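Local coordinates for intracellular protein transport protein USO1 (PDB 6LSU), which is required for protein transport from the endoplasmic reticulum to the Golgi, as a vesicle-tethering protein of which this chain is the globular head, at residues Asn330-Asp334 against Ser335-Met339; Ile402-Val405 against Ser406-Asn410; Cys626-Thr629 against Met630-Val634. All coordinates share one frame; numbering follows the deposited sequence.

Contact 1 of 3, residues Asn330-Asp334 against Ser335-Met339; sequences NALLD and SSVLM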
# COMPACT_ATOMS: atom_id res chain seq x y z
N ASN A 330 3.80 3.16 19.85
CA ASN A 330 4.38 3.91 21.00
C ASN A 330 5.88 4.14 20.78
O ASN A 330 6.31 5.28 20.89
CB ASN A 330 4.12 3.17 22.31
CG ASN A 330 2.67 3.20 22.76
OD1 ASN A 330 1.88 4.01 22.30
ND2 ASN A 330 2.33 2.35 23.71
N ALA A 331 6.62 3.10 20.40
CA ALA A 331 8.04 3.20 20.01
C ALA A 331 8.20 4.26 18.90
O ALA A 331 9.05 5.17 19.05
CB ALA A 331 8.58 1.85 19.60
N LEU A 332 7.43 4.18 17.82
CA LEU A 332 7.60 5.13 16.67
C LEU A 332 7.27 6.56 17.09
O LEU A 332 7.83 7.51 16.46
CB LEU A 332 6.72 4.68 15.50
CG LEU A 332 7.19 3.44 14.78
CD1 LEU A 332 6.03 2.80 14.03
CD2 LEU A 332 8.34 3.74 13.86
N LEU A 333 6.39 6.72 18.09
CA LEU A 333 5.94 8.05 18.56
C LEU A 333 7.05 8.69 19.38
O LEU A 333 7.20 9.93 19.30
CB LEU A 333 4.65 7.90 19.36
CG LEU A 333 3.38 8.25 18.60
CD1 LEU A 333 2.23 8.31 19.59
CD2 LEU A 333 3.49 9.58 17.87
N ASP A 334 7.86 7.86 20.04
CA ASP A 334 9.01 8.27 20.87
C ASP A 334 10.24 8.57 19.99
O ASP A 334 11.36 8.55 20.54
CB ASP A 334 9.38 7.20 21.91
CG ASP A 334 10.27 7.72 23.03
OD1 ASP A 334 10.43 8.97 23.11
OD2 ASP A 334 10.76 6.88 23.81
N SER A 335 10.05 8.83 18.70
CA SER A 335 11.13 9.29 17.79
C SER A 335 10.59 10.45 16.94
O SER A 335 9.52 10.96 17.29
CB SER A 335 11.66 8.15 16.94
OG SER A 335 10.74 7.74 15.95
N SER A 336 11.30 10.83 15.88
CA SER A 336 10.83 11.88 14.93
C SER A 336 9.99 11.28 13.78
O SER A 336 9.55 12.05 12.93
CB SER A 336 11.98 12.73 14.45
OG SER A 336 13.12 11.95 14.08
N VAL A 337 9.69 9.98 13.78
CA VAL A 337 9.22 9.30 12.53
C VAL A 337 7.86 9.87 12.12
O VAL A 337 7.74 10.26 10.95
CB VAL A 337 9.22 7.77 12.63
CG1 VAL A 337 8.83 7.16 11.29
CG2 VAL A 337 10.57 7.24 13.03
N LEU A 338 6.91 9.99 13.04
CA LEU A 338 5.54 10.51 12.77
C LEU A 338 5.62 11.89 12.15
O LEU A 338 4.90 12.17 11.16
CB LEU A 338 4.71 10.62 14.04
CG LEU A 338 3.27 11.09 13.79
CD1 LEU A 338 2.55 10.16 12.82
CD2 LEU A 338 2.48 11.19 15.10
N MET A 339 6.40 12.75 12.75
CA MET A 339 6.54 14.15 12.31
C MET A 339 7.21 14.10 10.94
O MET A 339 6.89 14.88 10.08
CB MET A 339 7.39 14.95 13.30
CG MET A 339 7.38 16.42 12.98
SD MET A 339 5.71 17.05 13.28
CE MET A 339 5.61 18.21 11.90

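Contact 2 of 3, residues Ile402-Val405 against Ser406-Asn410; sequences IPVV and SILIN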
# COMPACT_ATOMS: atom_id res chain seq x y z
N ILE A 402 -0.34 25.67 10.94
CA ILE A 402 -1.72 25.13 10.77
C ILE A 402 -1.76 23.75 11.40
O ILE A 402 -0.84 22.96 11.24
CB ILE A 402 -2.15 25.12 9.30
CG1 ILE A 402 -2.11 26.54 8.70
CG2 ILE A 402 -3.52 24.51 9.15
CD1 ILE A 402 -0.80 26.90 8.06
N PRO A 403 -2.83 23.44 12.14
CA PRO A 403 -3.06 22.10 12.66
C PRO A 403 -3.20 21.09 11.53
O PRO A 403 -3.88 21.34 10.57
CB PRO A 403 -4.35 22.19 13.45
CG PRO A 403 -4.54 23.63 13.70
CD PRO A 403 -3.90 24.36 12.52
N VAL A 404 -2.49 19.96 11.68
CA VAL A 404 -2.50 18.82 10.71
C VAL A 404 -3.95 18.39 10.46
O VAL A 404 -4.37 18.25 9.33
CB VAL A 404 -1.55 17.73 11.22
CG1 VAL A 404 -2.09 16.31 11.16
CG2 VAL A 404 -0.24 17.84 10.48
N VAL A 405 -4.79 18.35 11.47
CA VAL A 405 -6.17 17.83 11.23
C VAL A 405 -6.91 18.76 10.25
O VAL A 405 -7.59 18.25 9.36
CB VAL A 405 -6.93 17.63 12.55
CG1 VAL A 405 -8.38 17.27 12.30
CG2 VAL A 405 -6.24 16.58 13.37
N SER A 406 -6.80 20.07 10.43
CA SER A 406 -7.32 21.10 9.48
C SER A 406 -6.82 20.83 8.05
O SER A 406 -7.69 20.72 7.14
CB SER A 406 -6.94 22.49 9.98
OG SER A 406 -7.67 22.77 11.17
N ILE A 407 -5.51 20.65 7.82
CA ILE A 407 -4.98 20.37 6.44
C ILE A 407 -5.63 19.10 5.88
O ILE A 407 -5.89 19.04 4.74
CB ILE A 407 -3.45 20.24 6.41
CG1 ILE A 407 -2.78 21.46 7.04
CG2 ILE A 407 -2.95 20.04 4.97
CD1 ILE A 407 -1.33 21.42 6.89
N LEU A 408 -5.82 18.07 6.67
CA LEU A 408 -6.41 16.82 6.17
C LEU A 408 -7.81 17.14 5.62
O LEU A 408 -8.11 16.76 4.52
CB LEU A 408 -6.46 15.78 7.29
CG LEU A 408 -5.10 15.21 7.67
CD1 LEU A 408 -5.25 14.21 8.79
CD2 LEU A 408 -4.41 14.51 6.50
N ILE A 409 -8.61 17.82 6.41
CA ILE A 409 -10.03 18.12 6.09
C ILE A 409 -10.05 19.01 4.86
O ILE A 409 -10.83 18.77 3.96
CB ILE A 409 -10.72 18.75 7.29
CG1 ILE A 409 -10.84 17.69 8.41
CG2 ILE A 409 -12.07 19.28 6.85
CD1 ILE A 409 -11.38 18.22 9.72
N ASN A 410 -9.12 19.94 4.81
CA ASN A 410 -9.05 20.86 3.68
C ASN A 410 -8.70 20.06 2.43
O ASN A 410 -9.31 20.28 1.38
CB ASN A 410 -8.05 21.95 4.01
CG ASN A 410 -7.88 22.82 2.81
OD1 ASN A 410 -7.04 22.54 1.97
ND2 ASN A 410 -8.80 23.76 2.71

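Contact 3 of 3, residues Cys626-Thr629 against Met630-Val634; sequences CLVT and MLLGV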
# COMPACT_ATOMS: atom_id res chain seq x y z
N CYS A 626 -34.73 4.31 -6.76
CA CYS A 626 -34.79 3.28 -5.67
C CYS A 626 -34.32 3.90 -4.33
O CYS A 626 -34.87 3.53 -3.25
CB CYS A 626 -33.99 2.03 -6.03
SG CYS A 626 -34.51 1.18 -7.57
N LEU A 627 -33.36 4.83 -4.35
CA LEU A 627 -32.80 5.41 -3.11
C LEU A 627 -33.83 6.32 -2.46
O LEU A 627 -34.02 6.20 -1.18
CB LEU A 627 -31.48 6.15 -3.39
CG LEU A 627 -30.26 5.24 -3.51
CD1 LEU A 627 -29.00 6.06 -3.76
CD2 LEU A 627 -30.14 4.37 -2.27
N VAL A 628 -34.46 7.19 -3.27
CA VAL A 628 -35.66 7.98 -2.85
C VAL A 628 -36.69 7.01 -2.27
O VAL A 628 -37.21 7.29 -1.23
CB VAL A 628 -36.28 8.82 -3.97
CG1 VAL A 628 -37.59 9.44 -3.48
CG2 VAL A 628 -35.35 9.93 -4.44
N THR A 629 -37.01 5.93 -2.96
CA THR A 629 -38.06 4.97 -2.51
C THR A 629 -37.61 4.42 -1.17
O THR A 629 -38.42 4.37 -0.24
CB THR A 629 -38.28 3.84 -3.52
OG1 THR A 629 -38.51 4.44 -4.79
CG2 THR A 629 -39.36 2.87 -3.11
N MET A 630 -36.34 4.02 -1.08
CA MET A 630 -35.76 3.40 0.14
C MET A 630 -35.85 4.38 1.33
O MET A 630 -36.22 3.98 2.49
CB MET A 630 -34.30 3.06 -0.10
CG MET A 630 -33.82 1.98 0.83
SD MET A 630 -32.05 1.73 0.71
CE MET A 630 -31.94 1.20 -1.01
N LEU A 631 -35.54 5.66 1.07
CA LEU A 631 -35.63 6.70 2.11
C LEU A 631 -37.01 6.63 2.76
O LEU A 631 -37.09 6.65 4.05
CB LEU A 631 -35.38 8.05 1.45
CG LEU A 631 -34.66 9.08 2.32
CD1 LEU A 631 -34.91 10.51 1.81
CD2 LEU A 631 -35.11 8.95 3.77
N LEU A 632 -38.07 6.62 1.94
CA LEU A 632 -39.46 6.72 2.42
C LEU A 632 -39.84 5.45 3.20
O LEU A 632 -40.43 5.57 4.30
CB LEU A 632 -40.39 6.93 1.22
CG LEU A 632 -40.18 8.26 0.51
CD1 LEU A 632 -40.95 8.31 -0.79
CD2 LEU A 632 -40.59 9.43 1.42
N GLY A 633 -39.51 4.30 2.63
CA GLY A 633 -39.64 3.01 3.32
C GLY A 633 -38.98 3.04 4.68
O GLY A 633 -39.67 2.76 5.67
N VAL A 634 -37.69 3.40 4.74
CA VAL A 634 -36.89 3.35 5.99
C VAL A 634 -37.56 4.32 6.96
O VAL A 634 -37.78 3.93 8.11
CB VAL A 634 -35.38 3.63 5.75
CG1 VAL A 634 -34.64 4.01 7.04
CG2 VAL A 634 -34.70 2.45 5.08

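Contact 1 of 3, residues Asn330-Asp334 against Ser335-Met339
S335 reaches back to L332 at the turn between helix 325-333 and helix 337-346. The chain leaves helical geometry at D334. S335 CB stands beside the peptide link to D334, 3.4 Å from D334 C. Beyond it, the hydroxyl sits between the backbone N and the carbonyl carbon of its own residue (chi1 72°). This rotation points OG back at the end of the first helix. S335 OG donates a hydrogen bond of 3.0 Å to L332 O. It approaches from above the carbonyl plane, 39° out of it. The S335 N adds a weak bond to the same L332 O, at 3.4 Å. The hydroxyl also serves as an acceptor: V337 N donates to S335 OG at 3.3 Å, a capping bond for the second helix. One hydroxyl therefore ties the last turn of one helix to the first turn of the next. An alanine here is likely to leave V337 N without its capping partner and to cost L332 O the stronger of its two bonds across this turn.

Two apolar pairs span the turn. L333 and L338 run side by side and point the same way, with L333 CD2 3.4 Å from L338 CD2. L332 also meets V337, with L332 CD2 4.2 Å from V337 CG2. V314 of helix 301-317 touches both L332 and V337, while H371 and A372 of helix 370-376 lie against L333. S335 also touches L280 of helix 280-287. This is a short helix-to-helix turn within ARM 6, with a serine cap at the bend, in the stacked-helix architecture of an armadillo repeat protein.

Contact 2 of 3, residues Ile402-Val405 against Ser406-Asn410
I402 and I407 form the apolar centre of a strand-to-helix junction in ARM 7. Their side chains cross at about a right angle. I402 CG2 meets I407 CG1 at 3.8 Å. With chi1 at -59°, I402 CG2 is anti to the backbone N and faces the helix, while the end of the chain leads away. The same I402 CG2 also lies 4.1 Å from S406 CB. I407 reaches further, to V381 and Y383 on strand 380-384, the hairpin partner of strand 399-403.

Past this pair, the side chains follow the helix. V405 and I409 are one turn apart, with V405 CG1 4.1 Å from I409 CD1. V404 and L408 barely meet. F376 of helix 370-376 touches V404, V405 and L408, and helix 421-435 lies against L408 through C427, L430 and L431.

P403 holds the N-cap position, where the strand gives way to helix 404-414. Its ring lies near the S406 hydroxyl. The backbone bonds of the first turns form the polar edge. L408 N donates to V404 O nearly in line with the C=O bond, at 171°. I409 N donates to V405 O. N410 ND2 makes a hydrogen bond to K496 O, outside the two segments. The first of the helical bonds starts at the cap itself: I407 N donates to P403 O at 3.3 Å, in the carbonyl plane.

Contact 3 of 3, residues Cys626-Thr629 against Met630-Val634
M630 and L627 are brought together by the bend in the methionine chain. M630 CG is anti to its backbone N and the chain stays extended through chi2. It then folds at chi3 (-63°), which carries the terminal methyl back alongside L627. The two side chains run side by side, pointing the same way, and M630 CE is 3.9 Å from L627 CD2. V628 and L632 meet more loosely, with V628 CG1 4.5 Å from L632 CD1.

The backbone makes the i to i+4 bonds of an alpha helix. M630 N donates to C626 O at 2.7 Å. L631 N donates to L627 O at 2.8 Å. The next bond, from L632 N to V628 O, is weak. G633 N then donates to T629 O at 3.1 Å. That bond is almost perfectly straight, with an N-H...O angle of 179°, and lies in the carbonyl plane.

T629 brings a hydroxyl into this buried stretch. With chi1 at -53°, T629 OG1 sits beside the backbone N and makes a hydrogen bond back to K625 O. R666 NH1 adds a weak hydrogen bond to the same T629 OG1. T629 thus keeps its polar atom satisfied away from solvent.

The stretch is the middle of helix 622-637, in ARM 10. Helices surround it on several sides. Helices 577-590 and 604-614 touch V628, L631 and L632 through L590, L610 and L611, while F670 of helix 660-673 and F705 of helix 703-711 pack on L627 and M630.

Overall arrangement
From the N terminus, the chain meets contact 1 in ARM 6, contact 2 in ARM 7 and contact 3 in ARM 10. They follow in series, and none nests in or crosses another. Contact 1 closes the short turn between two helices. Contact 2 joins a hairpin strand to the helix after it. Contact 3 spans successive turns of one helix and closes no loop. The first two are neighbours, their nearest atoms about 6 Å apart without touching. I379 and helix 370-376 bridge them, touching side chains of both. Contact 3 lies apart in the C-terminal part of the head, its centre about 35 Å from that of contact 2.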